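PDB 3BFM: biotin protein ligase-like protein of unknown function from Silicibacter sp., which is of unknown function but resembles biotin protein ligases, enzymes that attach biotin to acceptor proteins, and carries bound calcium ions in its crystal form. Local coordinates for residues T7-M12 with S162-C167; G14-P19 with V40-G45; L26-A31 with P120-V125; A96-G101 with P141-L146; R106-A111 with G126-L131. All blocks are in the same frame, centred on the assembly; numbering follows the deposited sequence. Where two conformers were deposited one is given.

Interaction 1: residues T7-M12 with S162-C167; sequences TFPPLM and SWARHC
Phe8, Pro9 and Met12, in the loop leading to strand 13-16, close on Ala164 and Arg165 of helix 156-175, and the approach begins with water at Thr7. One water donates to Thr7 O at 2.7 Å and accepts a weak bond from Arg165 NH1 at 3.1 Å, linking loop carbonyl to helix side chain. Phe8 then presents the rim of its ring: CD1 lies 3.4 Å from Ala164 CB, which sits near the ring plane and not over a face. With chi1 at -71°, Phe8 CG stands beside the backbone N, which sets the direction in which the ring leaves the backbone for that methyl. Pro9 meets the next helix residue, its CG 3.8 Å from Arg165 CG, the ring and the arginine chain crossing at about a right angle. Pro9 also opens a type II turn, closed by the bond from Met12 N to Pro9 O at 2.9 Å, which brings the chain back toward the helix. Met12, present as selenomethionine, sets SE 4.1 Å from Ala164 CB, while its CE lies 3.8 Å from Ala164 O. Met12 also packs on Leu11 of the second subunit. The side-chain contacts are apolar, apart from Met12 CE lying against the carbonyl of Ala164; a side chain no larger than a methyl here is consistent with the loop's close approach, and water carries a polar link at the margin.

Interaction 2: residues G14-P19 with V40-G45; sequences GEAAGP and VVYELG. With CA (calcium ion), chain B.
The Tyr42 ring lies flat under Ala16: Ala16 CA stands 4.0 Å from the ring centroid and only 11° off the normal, a CH-pi contact over the face, and Ala16 CB adds a touch on CE1. Chi1 of 65° puts Tyr42 CG between the backbone N and the carbonyl carbon, the crowded position, and the ring lies against the neighbouring strand. Both strands belong to a beta-alpha-beta unit, in which helix 23-32 connects strands 13-16 and 39-44 and lets them run parallel. The ladder confirms it: Glu15 N donates to Val40 O, Tyr42 N to Glu15 O at 2.9 Å, and Ala17 N to Tyr42 O at 2.8 Å, the last nearly straight at 165°. Val41 and Glu15 point to the sheet face opposite Tyr42; there Val41 packs on helix 23-32, and the carboxylate of Glu15 forms a salt bridge with Lys30 of that helix. Past the last rung, Ala17 CB rests 3.8 Å from Glu43 OE1. Glu43, extended beyond CG, holds a calcium ion with both carboxylate oxygens, and Gln21 O, Asp22 OD1 and three waters complete the metal's shell. The C-terminal ends of the two strands are thus linked through the ion and its water as well as by the sheet: that water, 2.4 Å from calcium, donates a hydrogen bond to Gly18 O at 2.6 Å.

Interaction 3: residues L26-A31 with P120-V125; sequences LACQKA and PDWLVV
Ala27, Cys28 and Ala31 pack against Trp122 and Val124 from a helix whose own backbone supplies the shortest polar bond, Lys30 N to Leu26 O at 2.8 Å; the next rung, Ala31 N to Ala27 O, is part of the same helical ladder. Those bonds fix the spacing at which the three residues meet strand 123-125, and the two short axes run nearly antiparallel, 165° apart with a closest approach of 8.5 Å. Ala31 CB sits over the indole of Trp122, 3.7 Å from the five-membered ring centroid and 21° off its normal, a CH-pi contact. Cys28 O hangs above the same face nearer the rim. The thiol of Cys28 approaches obliquely, with SG 4.0 Å from Trp122 CZ3, and it also touches Val124 CB at 3.9 Å. Val124 fills the next place along: its CG1 meets Ala27 CB at 3.8 Å, while CG2 faces the helix backbone. Trp122 NE1 is satisfied outside these residues, by a hydrogen bond to Glu32 at the end of the helix. Ala27 and Val124 also touch strand 48-55, which places this layer between helix 23-32 and the main sheet. Small alanine and cysteine groups against one broad ring and one branched chain give a close apolar seam, its cohesion resting on van der Waals, CH-pi and sulfur-aromatic contact, with the indole N-H paired to a carboxylate at its margin.

Interaction 4: residues A96-G101 with P141-L146; sequences ALRING and PDETAL
Glu143 reaches Arg98 with its carboxylate: OE1 lies 3.3 Å from NH1 in a salt bridge whose hydrogen bond is weak, bent to 123° at the hydrogen. The guanidinium and carboxylate planes stand 79° apart, so the two groups do not pair side by side. Arg103 N donates to the same OE1, and that backbone group is the stronger partner. Arg98 NH1 also gives a straighter bond to Gly101 O at 2.9 Å, with the oxygen in the guanidinium plane. A leucine in place of Arg98 would probably leave Gly101 O without this donor and the Glu143 carboxylate without the positive charge it now faces. Thr144 follows, its CG2 4.3 Å from Ile99 O, while its hydroxyl is hydrogen-bonded to Glu149. Leu146 ends the walk in the apolar part: its CD1 meets Ile99 CD1 at 3.3 Å, tighter than usual van der Waals contact, and both side chains also pack on Leu79 of helix 67-82. Asn100 and Gly101 both have positive phi, consistent with a type I' turn, and Arg98 NH1 bonds to the carbonyl of its second residue, Gly101. The arrangement is that of a tight two-residue beta hairpin, strands 96-99 and 102-111, with the 141-146 loop packed along it.

Interaction 5: residues R106-A111 with G126-L131; sequences RLRIAA and GLDLPL
Arg108 runs across to Asp128 on the neighbouring antiparallel strand, and its chain can be followed outward. CB starts on the sheet face shared with Arg106 and Asp128, and CG, anti to the carbonyl carbon, leads away from the backbone. CD then stands 3.5 Å above the guanidinium plane of Arg106, over its centre. A bend at chi3, -73°, turns NE out of the line of the chain. NE donates to a water at 3.0 Å that lies in the guanidinium plane and also sits close to Asp128 OD1 and Arg106 O. NH2 at the tip makes the salt bridge, 3.2 Å from Asp128 OD1, meeting it on the syn side but 32° out of the carboxylate plane. Arg106 NH2 lies over one face of this guanidinium, near its rim, so two positively charged groups lie close together beside one carboxylate. An alanine in place of Arg108 would probably leave Asp128 OD1 without its salt-bridge mate and the shared water without its NE donor. Beneath, strands 102-111 and 123-130 form a hairpin. Asp128 N donates to Arg106 O at 2.9 Å in one hydrogen-bonded pair. Arg108 N donates to Gly126 O at 2.7 Å in the other. Leu107 and Leu127, a non-hydrogen-bonded pair on the other face, touch CD2 to CD1 at 3.9 Å and pack on Trp163. This part of the hairpin thus carries Arg106, Arg108, Asp128 and a bridging water on one face and two leucines on the other; the carboxylate would probably ease the repulsion between the arginines.

How the interactions relate
Interactions 2 to 5 all reach one mixed seven-stranded sheet. Interaction 2 pairs its strands 13-16 and 39-44 at one end; interaction 5 pairs neighbours 102-111 and 123-130, about 13 Å away between centres. Interaction 3 shares strand 123-130 with interaction 5 and joins interaction 2 through helix 23-32, where Glu15 meets Lys30. Interaction 4 lies beyond interaction 5, some 26 Å from interaction 3 between centres. Along the chain, the segments of interactions 2 and 3 alternate, interaction 5 falls within the span of interaction 4, and interaction 1 encloses all four; its Trp163 touches Leu107 and Leu127. Helices 23-32 and 156-175 thus cover opposite faces of the sheet, all within the biotin/lipoate ligase family region.

Interaction 1: residues T7-M12 with S162-C167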
# COMPACT_ATOMS: atom_id res chain seq x y z
N THR A 7 11.50 -1.24 -8.72
CA THR A 7 11.19 -1.23 -7.30
C THR A 7 10.02 -0.30 -7.04
O THR A 7 10.06 0.84 -7.44
CB THR A 7 12.40 -0.74 -6.51
OG1 THR A 7 13.53 -1.53 -6.89
CG2 THR A 7 12.17 -0.87 -5.02
N PHE A 8 8.97 -0.81 -6.39
CA PHE A 8 7.77 -0.05 -6.07
C PHE A 8 7.73 0.14 -4.58
O PHE A 8 8.45 -0.57 -3.85
CB PHE A 8 6.53 -0.80 -6.55
CG PHE A 8 6.39 -0.81 -8.05
CD1 PHE A 8 6.12 0.36 -8.74
CD2 PHE A 8 6.55 -1.97 -8.77
CE1 PHE A 8 6.04 0.35 -10.10
CE2 PHE A 8 6.46 -1.97 -10.16
CZ PHE A 8 6.21 -0.83 -10.81
N PRO A 9 6.96 1.13 -4.11
CA PRO A 9 6.75 1.31 -2.67
C PRO A 9 6.24 0.04 -1.98
O PRO A 9 5.67 -0.85 -2.62
CB PRO A 9 5.67 2.40 -2.60
CG PRO A 9 5.67 3.06 -3.90
CD PRO A 9 6.29 2.17 -4.91
N PRO A 10 6.44 -0.06 -0.65
CA PRO A 10 5.90 -1.20 0.06
C PRO A 10 4.42 -1.34 -0.19
O PRO A 10 3.70 -0.33 -0.20
CB PRO A 10 6.15 -0.83 1.53
CG PRO A 10 7.34 0.00 1.49
CD PRO A 10 7.19 0.84 0.24
N LEU A 11 3.97 -2.57 -0.41
CA LEU A 11 2.56 -2.85 -0.67
C LEU A 11 2.09 -2.47 -2.08
O LEU A 11 0.90 -2.52 -2.40
CB LEU A 11 1.65 -2.20 0.40
CG LEU A 11 1.50 -3.00 1.71
CD1 LEU A 11 2.84 -3.53 2.27
CD2 LEU A 11 0.73 -2.19 2.75
N MSE A 12 3.02 -2.08 -2.94
CA MSE A 12 2.72 -2.12 -4.37
C MSE A 12 3.45 -3.33 -4.93
O MSE A 12 4.51 -3.70 -4.45
CB MSE A 12 3.08 -0.82 -5.07
CG MSE A 12 1.94 0.18 -5.10
SE MSE A 12 2.45 2.00 -5.51
CE MSE A 12 0.88 2.58 -6.42
N SER A 162 8.77 6.15 -10.48
CA SER A 162 8.45 7.48 -9.99
C SER A 162 6.95 7.77 -10.09
O SER A 162 6.37 8.39 -9.21
CB SER A 162 9.26 8.51 -10.74
OG SER A 162 9.17 9.75 -10.08
N TRP A 163 6.33 7.32 -11.18
CA TRP A 163 4.89 7.52 -11.34
C TRP A 163 4.18 6.83 -10.16
O TRP A 163 3.36 7.41 -9.43
CB TRP A 163 4.40 7.00 -12.67
CG TRP A 163 2.92 7.20 -12.89
CD1 TRP A 163 2.22 8.38 -12.83
CD2 TRP A 163 1.98 6.19 -13.25
NE1 TRP A 163 0.92 8.16 -13.12
CE2 TRP A 163 0.73 6.83 -13.39
CE3 TRP A 163 2.07 4.81 -13.46
CZ2 TRP A 163 -0.44 6.13 -13.70
CZ3 TRP A 163 0.90 4.10 -13.77
CH2 TRP A 163 -0.33 4.76 -13.91
N ALA A 164 4.52 5.56 -9.96
CA ALA A 164 3.91 4.80 -8.86
C ALA A 164 4.06 5.50 -7.51
O ALA A 164 3.06 5.62 -6.76
CB ALA A 164 4.46 3.37 -8.81
N ARG A 165 5.26 5.96 -7.20
CA ARG A 165 5.53 6.65 -5.95
C ARG A 165 4.75 7.95 -5.83
O ARG A 165 4.11 8.20 -4.79
CB ARG A 165 7.01 6.98 -5.77
CG ARG A 165 7.82 5.92 -5.13
CD ARG A 165 9.15 6.47 -4.60
NE ARG A 165 9.83 7.33 -5.57
CZ ARG A 165 10.57 6.91 -6.61
NH1 ARG A 165 10.73 5.61 -6.87
NH2 ARG A 165 11.14 7.80 -7.41
N HIS A 166 4.77 8.78 -6.86
CA HIS A 166 4.01 10.02 -6.75
C HIS A 166 2.48 9.83 -6.76
O HIS A 166 1.77 10.53 -6.05
CB HIS A 166 4.41 11.00 -7.84
CG HIS A 166 5.72 11.66 -7.60
ND1 HIS A 166 6.90 11.18 -8.10
CD2 HIS A 166 6.03 12.79 -6.91
CE1 HIS A 166 7.89 11.97 -7.72
NE2 HIS A 166 7.38 12.95 -7.00
N CYS A 167 1.95 8.87 -7.53
CA CYS A 167 0.54 8.51 -7.42
C CYS A 167 0.17 8.11 -6.00
O CYS A 167 -0.85 8.53 -5.46
CB CYS A 167 0.18 7.39 -8.39
SG CYS A 167 0.14 7.96 -10.07
O HOH W 1 8.78 3.15 -6.70

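Interaction 2: residues G14-P19 with V40-G45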
# COMPACT_ATOMS: atom_id res chain seq x y z
N GLY A 14 4.62 -5.14 -8.45
CA GLY A 14 4.82 -5.05 -9.88
C GLY A 14 4.64 -6.39 -10.58
O GLY A 14 5.09 -7.42 -10.08
N GLU A 15 3.97 -6.38 -11.73
CA GLU A 15 3.79 -7.55 -12.54
C GLU A 15 4.01 -7.16 -14.01
O GLU A 15 3.29 -6.31 -14.55
CB GLU A 15 2.39 -8.10 -12.35
CG GLU A 15 2.16 -9.34 -13.20
CD GLU A 15 0.92 -10.12 -12.82
OE1 GLU A 15 0.50 -10.07 -11.64
OE2 GLU A 15 0.39 -10.81 -13.72
N ALA A 16 5.02 -7.74 -14.64
CA ALA A 16 5.25 -7.50 -16.05
C ALA A 16 4.22 -8.28 -16.87
O ALA A 16 3.96 -9.48 -16.62
CB ALA A 16 6.68 -7.90 -16.46
N ALA A 17 3.67 -7.62 -17.89
CA ALA A 17 2.71 -8.26 -18.81
C ALA A 17 3.41 -9.32 -19.66
O ALA A 17 4.53 -9.11 -20.15
CB ALA A 17 2.07 -7.20 -19.73
N GLY A 18 2.75 -10.47 -19.77
CA GLY A 18 3.21 -11.58 -20.58
C GLY A 18 2.60 -11.61 -21.96
O GLY A 18 1.87 -10.71 -22.35
N PRO A 19 2.93 -12.65 -22.73
CA PRO A 19 2.36 -12.85 -24.07
C PRO A 19 0.83 -12.78 -24.09
O PRO A 19 0.18 -13.41 -23.27
CB PRO A 19 2.82 -14.25 -24.42
CG PRO A 19 4.14 -14.40 -23.68
CD PRO A 19 3.93 -13.69 -22.39
N VAL A 40 0.50 -3.17 -9.81
CA VAL A 40 0.99 -2.35 -10.90
C VAL A 40 1.42 -3.30 -12.01
O VAL A 40 2.44 -3.94 -11.93
CB VAL A 40 2.18 -1.43 -10.53
CG1 VAL A 40 2.64 -0.59 -11.73
CG2 VAL A 40 1.84 -0.56 -9.33
N VAL A 41 0.61 -3.38 -13.06
CA VAL A 41 0.96 -4.16 -14.24
C VAL A 41 1.67 -3.25 -15.22
O VAL A 41 1.23 -2.13 -15.44
CB VAL A 41 -0.28 -4.73 -14.93
CG1 VAL A 41 0.14 -5.68 -16.10
CG2 VAL A 41 -1.17 -5.45 -13.92
N TYR A 42 2.79 -3.70 -15.78
CA TYR A 42 3.53 -2.86 -16.69
C TYR A 42 4.07 -3.64 -17.87
O TYR A 42 4.15 -4.88 -17.86
CB TYR A 42 4.65 -2.13 -15.93
CG TYR A 42 5.72 -3.07 -15.38
CD1 TYR A 42 6.80 -3.41 -16.15
CD2 TYR A 42 5.63 -3.57 -14.10
CE1 TYR A 42 7.77 -4.24 -15.68
CE2 TYR A 42 6.62 -4.43 -13.59
CZ TYR A 42 7.67 -4.75 -14.39
OH TYR A 42 8.65 -5.63 -13.93
N GLU A 43 4.42 -2.90 -18.92
CA GLU A 43 4.99 -3.49 -20.13
C GLU A 43 5.86 -2.41 -20.73
O GLU A 43 5.35 -1.34 -21.08
CB GLU A 43 3.87 -3.91 -21.10
CG GLU A 43 4.35 -4.66 -22.28
CD GLU A 43 3.28 -5.44 -23.03
OE1 GLU A 43 2.05 -5.17 -22.93
OE2 GLU A 43 3.67 -6.32 -23.80
N LEU A 44 7.17 -2.67 -20.77
CA LEU A 44 8.14 -1.73 -21.31
C LEU A 44 8.71 -2.25 -22.63
O LEU A 44 9.16 -3.42 -22.72
CB LEU A 44 9.31 -1.50 -20.33
CG LEU A 44 9.21 -0.39 -19.28
CD1 LEU A 44 8.36 -0.84 -18.09
CD2 LEU A 44 10.59 0.03 -18.80
N GLY A 45 8.69 -1.40 -23.64
CA GLY A 45 9.43 -1.62 -24.88
C GLY A 45 10.39 -0.49 -25.07
O GLY A 45 10.45 0.44 -24.27
CA CA B . 1.50 -6.92 -24.58
O HOH W 2 2.58 -8.99 -24.22
O HOH W 3 0.27 -8.39 -26.11
O HOH W 4 2.22 -5.89 -26.60

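Interaction 3: residues L26-A31 with P120-V125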
# COMPACT_ATOMS: atom_id res chain seq x y z
N LEU A 26 -5.13 -6.26 -18.73
CA LEU A 26 -4.79 -7.27 -17.74
C LEU A 26 -5.14 -6.83 -16.31
O LEU A 26 -5.67 -7.61 -15.51
CB LEU A 26 -3.30 -7.64 -17.82
CG LEU A 26 -2.86 -8.78 -16.88
CD1 LEU A 26 -3.73 -10.02 -17.14
CD2 LEU A 26 -1.36 -9.06 -16.98
N ALA A 27 -4.79 -5.60 -15.98
CA ALA A 27 -5.14 -5.10 -14.65
C ALA A 27 -6.65 -5.15 -14.41
O ALA A 27 -7.10 -5.52 -13.32
CB ALA A 27 -4.64 -3.69 -14.48
N CYS A 28 -7.45 -4.77 -15.41
CA CYS A 28 -8.90 -4.85 -15.31
C CYS A 28 -9.39 -6.27 -15.18
O CYS A 28 -10.29 -6.57 -14.39
CB CYS A 28 -9.56 -4.23 -16.55
SG CYS A 28 -9.45 -2.44 -16.63
N GLN A 29 -8.78 -7.17 -15.93
CA GLN A 29 -9.13 -8.59 -15.86
C GLN A 29 -8.82 -9.14 -14.48
O GLN A 29 -9.66 -9.78 -13.85
CB GLN A 29 -8.35 -9.39 -16.92
CG GLN A 29 -8.79 -10.84 -17.05
N LYS A 30 -7.62 -8.85 -13.98
CA LYS A 30 -7.25 -9.31 -12.65
C LYS A 30 -8.14 -8.69 -11.55
O LYS A 30 -8.53 -9.37 -10.58
CB LYS A 30 -5.78 -9.06 -12.39
CG LYS A 30 -4.88 -9.98 -13.21
CD LYS A 30 -3.46 -9.97 -12.75
CE LYS A 30 -2.69 -11.14 -13.37
NZ LYS A 30 -1.72 -11.72 -12.39
N ALA A 31 -8.52 -7.43 -11.74
CA ALA A 31 -9.33 -6.74 -10.75
C ALA A 31 -10.70 -7.46 -10.67
O ALA A 31 -11.21 -7.77 -9.59
CB ALA A 31 -9.49 -5.28 -11.15
N PRO A 120 -17.53 1.36 -6.39
CA PRO A 120 -17.05 0.28 -7.23
C PRO A 120 -16.23 -0.77 -6.46
O PRO A 120 -15.61 -0.45 -5.44
CB PRO A 120 -16.20 1.01 -8.32
CG PRO A 120 -15.96 2.37 -7.84
CD PRO A 120 -16.75 2.61 -6.55
N ASP A 121 -16.22 -2.01 -6.93
CA ASP A 121 -15.38 -3.04 -6.31
C ASP A 121 -13.93 -2.77 -6.67
O ASP A 121 -13.03 -3.24 -6.00
CB ASP A 121 -15.74 -4.42 -6.82
CG ASP A 121 -17.15 -4.87 -6.40
OD1 ASP A 121 -17.71 -4.34 -5.42
OD2 ASP A 121 -17.68 -5.78 -7.08
N TRP A 122 -13.73 -2.08 -7.79
CA TRP A 122 -12.37 -1.79 -8.27
C TRP A 122 -12.37 -0.66 -9.25
O TRP A 122 -13.37 -0.39 -9.91
CB TRP A 122 -11.70 -3.01 -8.88
CG TRP A 122 -12.42 -3.61 -10.03
CD1 TRP A 122 -13.26 -4.70 -9.99
CD2 TRP A 122 -12.35 -3.22 -11.42
NE1 TRP A 122 -13.73 -4.98 -11.23
CE2 TRP A 122 -13.19 -4.09 -12.13
CE3 TRP A 122 -11.70 -2.20 -12.11
CZ2 TRP A 122 -13.38 -3.99 -13.49
CZ3 TRP A 122 -11.87 -2.11 -13.48
CH2 TRP A 122 -12.72 -2.99 -14.15
N LEU A 123 -11.19 -0.05 -9.39
CA LEU A 123 -10.93 0.95 -10.38
C LEU A 123 -9.49 0.75 -10.87
O LEU A 123 -8.63 0.39 -10.10
CB LEU A 123 -11.09 2.31 -9.73
CG LEU A 123 -11.19 3.52 -10.63
CD1 LEU A 123 -12.24 4.53 -10.12
CD2 LEU A 123 -9.81 4.18 -10.79
N VAL A 124 -9.27 0.94 -12.16
CA VAL A 124 -7.92 0.83 -12.74
C VAL A 124 -7.60 2.09 -13.49
O VAL A 124 -8.44 2.59 -14.24
CB VAL A 124 -7.82 -0.37 -13.72
CG1 VAL A 124 -6.52 -0.34 -14.53
CG2 VAL A 124 -7.98 -1.70 -12.96
N VAL A 125 -6.40 2.62 -13.26
CA VAL A 125 -5.87 3.73 -14.06
C VAL A 125 -4.69 3.26 -14.87
O VAL A 125 -3.75 2.69 -14.33
CB VAL A 125 -5.46 4.92 -13.16
CG1 VAL A 125 -4.77 6.00 -14.00
CG2 VAL A 125 -6.67 5.43 -12.47

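Interaction 4: residues A96-G101 with P141-L146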
# COMPACT_ATOMS: atom_id res chain seq x y z
N ALA A 96 -5.91 12.67 -21.66
CA ALA A 96 -4.81 12.85 -22.59
C ALA A 96 -3.65 13.61 -21.97
O ALA A 96 -3.83 14.47 -21.08
CB ALA A 96 -5.27 13.53 -23.88
N LEU A 97 -2.43 13.25 -22.38
CA LEU A 97 -1.27 13.93 -21.85
C LEU A 97 -0.70 14.85 -22.91
O LEU A 97 -0.77 14.52 -24.08
CB LEU A 97 -0.19 12.91 -21.38
CG LEU A 97 -0.56 12.02 -20.20
CD1 LEU A 97 0.45 10.83 -19.94
CD2 LEU A 97 -0.70 12.87 -18.94
N ARG A 98 -0.11 15.97 -22.51
CA ARG A 98 0.58 16.83 -23.45
C ARG A 98 1.95 17.14 -22.95
O ARG A 98 2.13 17.46 -21.78
CB ARG A 98 -0.17 18.14 -23.69
CG ARG A 98 -1.55 17.96 -24.33
CD ARG A 98 -1.94 19.12 -25.21
NE ARG A 98 -3.07 18.70 -26.03
CZ ARG A 98 -3.13 18.65 -27.36
NH1 ARG A 98 -2.13 19.09 -28.13
NH2 ARG A 98 -4.24 18.20 -27.93
N ILE A 99 2.93 17.03 -23.85
CA ILE A 99 4.30 17.37 -23.52
C ILE A 99 4.74 18.44 -24.49
O ILE A 99 4.59 18.26 -25.70
CB ILE A 99 5.21 16.10 -23.54
CG1 ILE A 99 4.73 15.14 -22.44
CG2 ILE A 99 6.65 16.47 -23.32
CD1 ILE A 99 5.52 13.81 -22.30
N ASN A 100 5.21 19.55 -23.94
CA ASN A 100 5.51 20.77 -24.73
C ASN A 100 4.38 21.10 -25.70
O ASN A 100 4.62 21.46 -26.85
CB ASN A 100 6.84 20.58 -25.46
CG ASN A 100 8.02 20.35 -24.52
OD1 ASN A 100 8.09 20.92 -23.43
ND2 ASN A 100 8.94 19.49 -24.93
N GLY A 101 3.14 20.97 -25.24
CA GLY A 101 1.96 21.33 -26.00
C GLY A 101 1.43 20.30 -26.97
O GLY A 101 0.35 20.49 -27.54
N PRO A 141 -3.48 9.07 -32.05
CA PRO A 141 -3.72 10.46 -31.73
C PRO A 141 -2.42 11.21 -31.38
O PRO A 141 -2.41 12.43 -31.30
CB PRO A 141 -4.65 10.38 -30.51
CG PRO A 141 -4.30 9.11 -29.85
CD PRO A 141 -3.80 8.17 -30.92
N ASP A 142 -1.32 10.50 -31.15
CA ASP A 142 -0.11 11.15 -30.63
C ASP A 142 0.58 12.02 -31.66
O ASP A 142 0.77 11.61 -32.79
CB ASP A 142 0.88 10.10 -30.11
CG ASP A 142 0.32 9.28 -28.94
OD1 ASP A 142 -0.35 9.87 -28.05
OD2 ASP A 142 0.53 8.05 -28.94
N GLU A 143 1.02 13.20 -31.24
CA GLU A 143 1.73 14.14 -32.09
C GLU A 143 3.24 14.15 -31.85
O GLU A 143 4.00 14.64 -32.69
CB GLU A 143 1.15 15.53 -31.87
CG GLU A 143 -0.35 15.55 -32.03
CD GLU A 143 -1.02 16.88 -31.64
OE1 GLU A 143 -0.72 17.47 -30.57
OE2 GLU A 143 -1.90 17.31 -32.42
N THR A 144 3.69 13.61 -30.72
CA THR A 144 5.11 13.53 -30.42
C THR A 144 5.34 12.28 -29.57
O THR A 144 4.47 11.43 -29.45
CB THR A 144 5.62 14.79 -29.71
OG1 THR A 144 7.06 14.81 -29.67
CG2 THR A 144 5.08 14.89 -28.29
N ALA A 145 6.54 12.18 -29.02
CA ALA A 145 6.92 11.07 -28.17
C ALA A 145 7.93 11.64 -27.19
O ALA A 145 8.60 12.62 -27.48
CB ALA A 145 7.52 9.93 -28.96
N LEU A 146 8.04 11.00 -26.03
CA LEU A 146 8.83 11.52 -24.93
C LEU A 146 10.27 11.85 -25.31
O LEU A 146 10.76 12.92 -24.97
CB LEU A 146 8.88 10.53 -23.77
CG LEU A 146 9.36 11.13 -22.44
CD1 LEU A 146 8.36 12.10 -21.86
CD2 LEU A 146 9.62 9.96 -21.49

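Interaction 5: residues R106-A111 with G126-L131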
# COMPACT_ATOMS: atom_id res chain seq x y z
N ARG A 106 -1.55 9.08 -22.84
CA ARG A 106 -2.83 9.30 -22.16
C ARG A 106 -2.91 8.44 -20.94
O ARG A 106 -2.23 7.39 -20.83
CB ARG A 106 -3.99 8.97 -23.07
CG ARG A 106 -3.95 7.59 -23.51
CD ARG A 106 -5.17 7.14 -24.27
NE ARG A 106 -4.95 5.76 -24.70
CZ ARG A 106 -5.83 5.03 -25.38
NH1 ARG A 106 -7.03 5.53 -25.69
NH2 ARG A 106 -5.52 3.78 -25.73
N LEU A 107 -3.72 8.91 -20.01
CA LEU A 107 -4.19 8.12 -18.89
C LEU A 107 -5.61 7.64 -19.17
O LEU A 107 -6.45 8.41 -19.62
CB LEU A 107 -4.20 8.94 -17.61
CG LEU A 107 -2.84 9.30 -17.02
CD1 LEU A 107 -3.01 10.48 -16.00
CD2 LEU A 107 -2.17 8.12 -16.36
N ARG A 108 -5.89 6.37 -18.87
CA ARG A 108 -7.22 5.79 -19.05
C ARG A 108 -7.72 5.35 -17.71
O ARG A 108 -6.91 5.06 -16.79
CB ARG A 108 -7.18 4.57 -20.02
CG ARG A 108 -7.01 5.01 -21.46
CD ARG A 108 -7.18 3.85 -22.40
NE ARG A 108 -6.01 2.98 -22.33
CZ ARG A 108 -5.94 1.77 -22.88
NH1 ARG A 108 -6.97 1.27 -23.53
NH2 ARG A 108 -4.82 1.06 -22.76
N ILE A 109 -9.04 5.26 -17.60
CA ILE A 109 -9.67 4.82 -16.36
C ILE A 109 -10.84 3.87 -16.65
O ILE A 109 -11.63 4.13 -17.59
CB ILE A 109 -10.10 6.04 -15.48
CG1 ILE A 109 -10.70 5.54 -14.19
CG2 ILE A 109 -11.11 7.00 -16.18
CD1 ILE A 109 -10.59 6.56 -13.05
N ALA A 110 -10.95 2.82 -15.82
CA ALA A 110 -12.06 1.86 -15.89
C ALA A 110 -12.48 1.55 -14.48
O ALA A 110 -11.72 1.74 -13.51
CB ALA A 110 -11.67 0.54 -16.61
N ALA A 111 -13.71 1.11 -14.36
CA ALA A 111 -14.17 0.65 -13.07
C ALA A 111 -15.22 -0.47 -13.17
O ALA A 111 -15.72 -0.77 -14.26
CB ALA A 111 -14.70 1.85 -12.26
N GLY A 126 -4.72 3.52 -16.17
CA GLY A 126 -3.65 3.08 -17.05
C GLY A 126 -2.93 4.23 -17.68
O GLY A 126 -3.56 5.25 -18.00
N LEU A 127 -1.62 4.07 -17.84
CA LEU A 127 -0.77 5.02 -18.51
C LEU A 127 -0.29 4.39 -19.83
O LEU A 127 0.11 3.22 -19.85
CB LEU A 127 0.44 5.35 -17.59
CG LEU A 127 1.53 6.20 -18.22
CD1 LEU A 127 0.97 7.60 -18.60
CD2 LEU A 127 2.80 6.32 -17.31
N ASP A 128 -0.42 5.13 -20.93
CA ASP A 128 0.22 4.76 -22.19
C ASP A 128 1.09 5.95 -22.62
O ASP A 128 0.60 7.07 -22.76
CB ASP A 128 -0.81 4.44 -23.25
CG ASP A 128 -1.49 3.07 -23.05
OD1 ASP A 128 -2.25 2.89 -22.08
OD2 ASP A 128 -1.28 2.19 -23.91
N LEU A 129 2.39 5.73 -22.79
CA LEU A 129 3.28 6.80 -23.11
C LEU A 129 4.22 6.38 -24.24
O LEU A 129 5.03 5.44 -24.06
CB LEU A 129 4.08 7.24 -21.87
CG LEU A 129 5.04 8.43 -21.95
CD1 LEU A 129 4.23 9.74 -22.05
CD2 LEU A 129 6.03 8.52 -20.75
N PRO A 130 4.11 7.05 -25.38
CA PRO A 130 5.09 6.81 -26.43
C PRO A 130 6.45 7.38 -26.11
O PRO A 130 6.56 8.49 -25.66
CB PRO A 130 4.49 7.52 -27.63
CG PRO A 130 3.65 8.61 -27.07
CD PRO A 130 3.13 8.08 -25.78
N LEU A 131 7.50 6.59 -26.36
CA LEU A 131 8.87 6.99 -26.05
C LEU A 131 9.56 7.44 -27.32
O LEU A 131 10.21 8.47 -27.32
CB LEU A 131 9.60 5.84 -25.41
CG LEU A 131 9.01 5.36 -24.08
CD1 LEU A 131 9.84 4.13 -23.60
CD2 LEU A 131 9.00 6.44 -23.01
O HOH W 5 -3.80 4.57 -21.09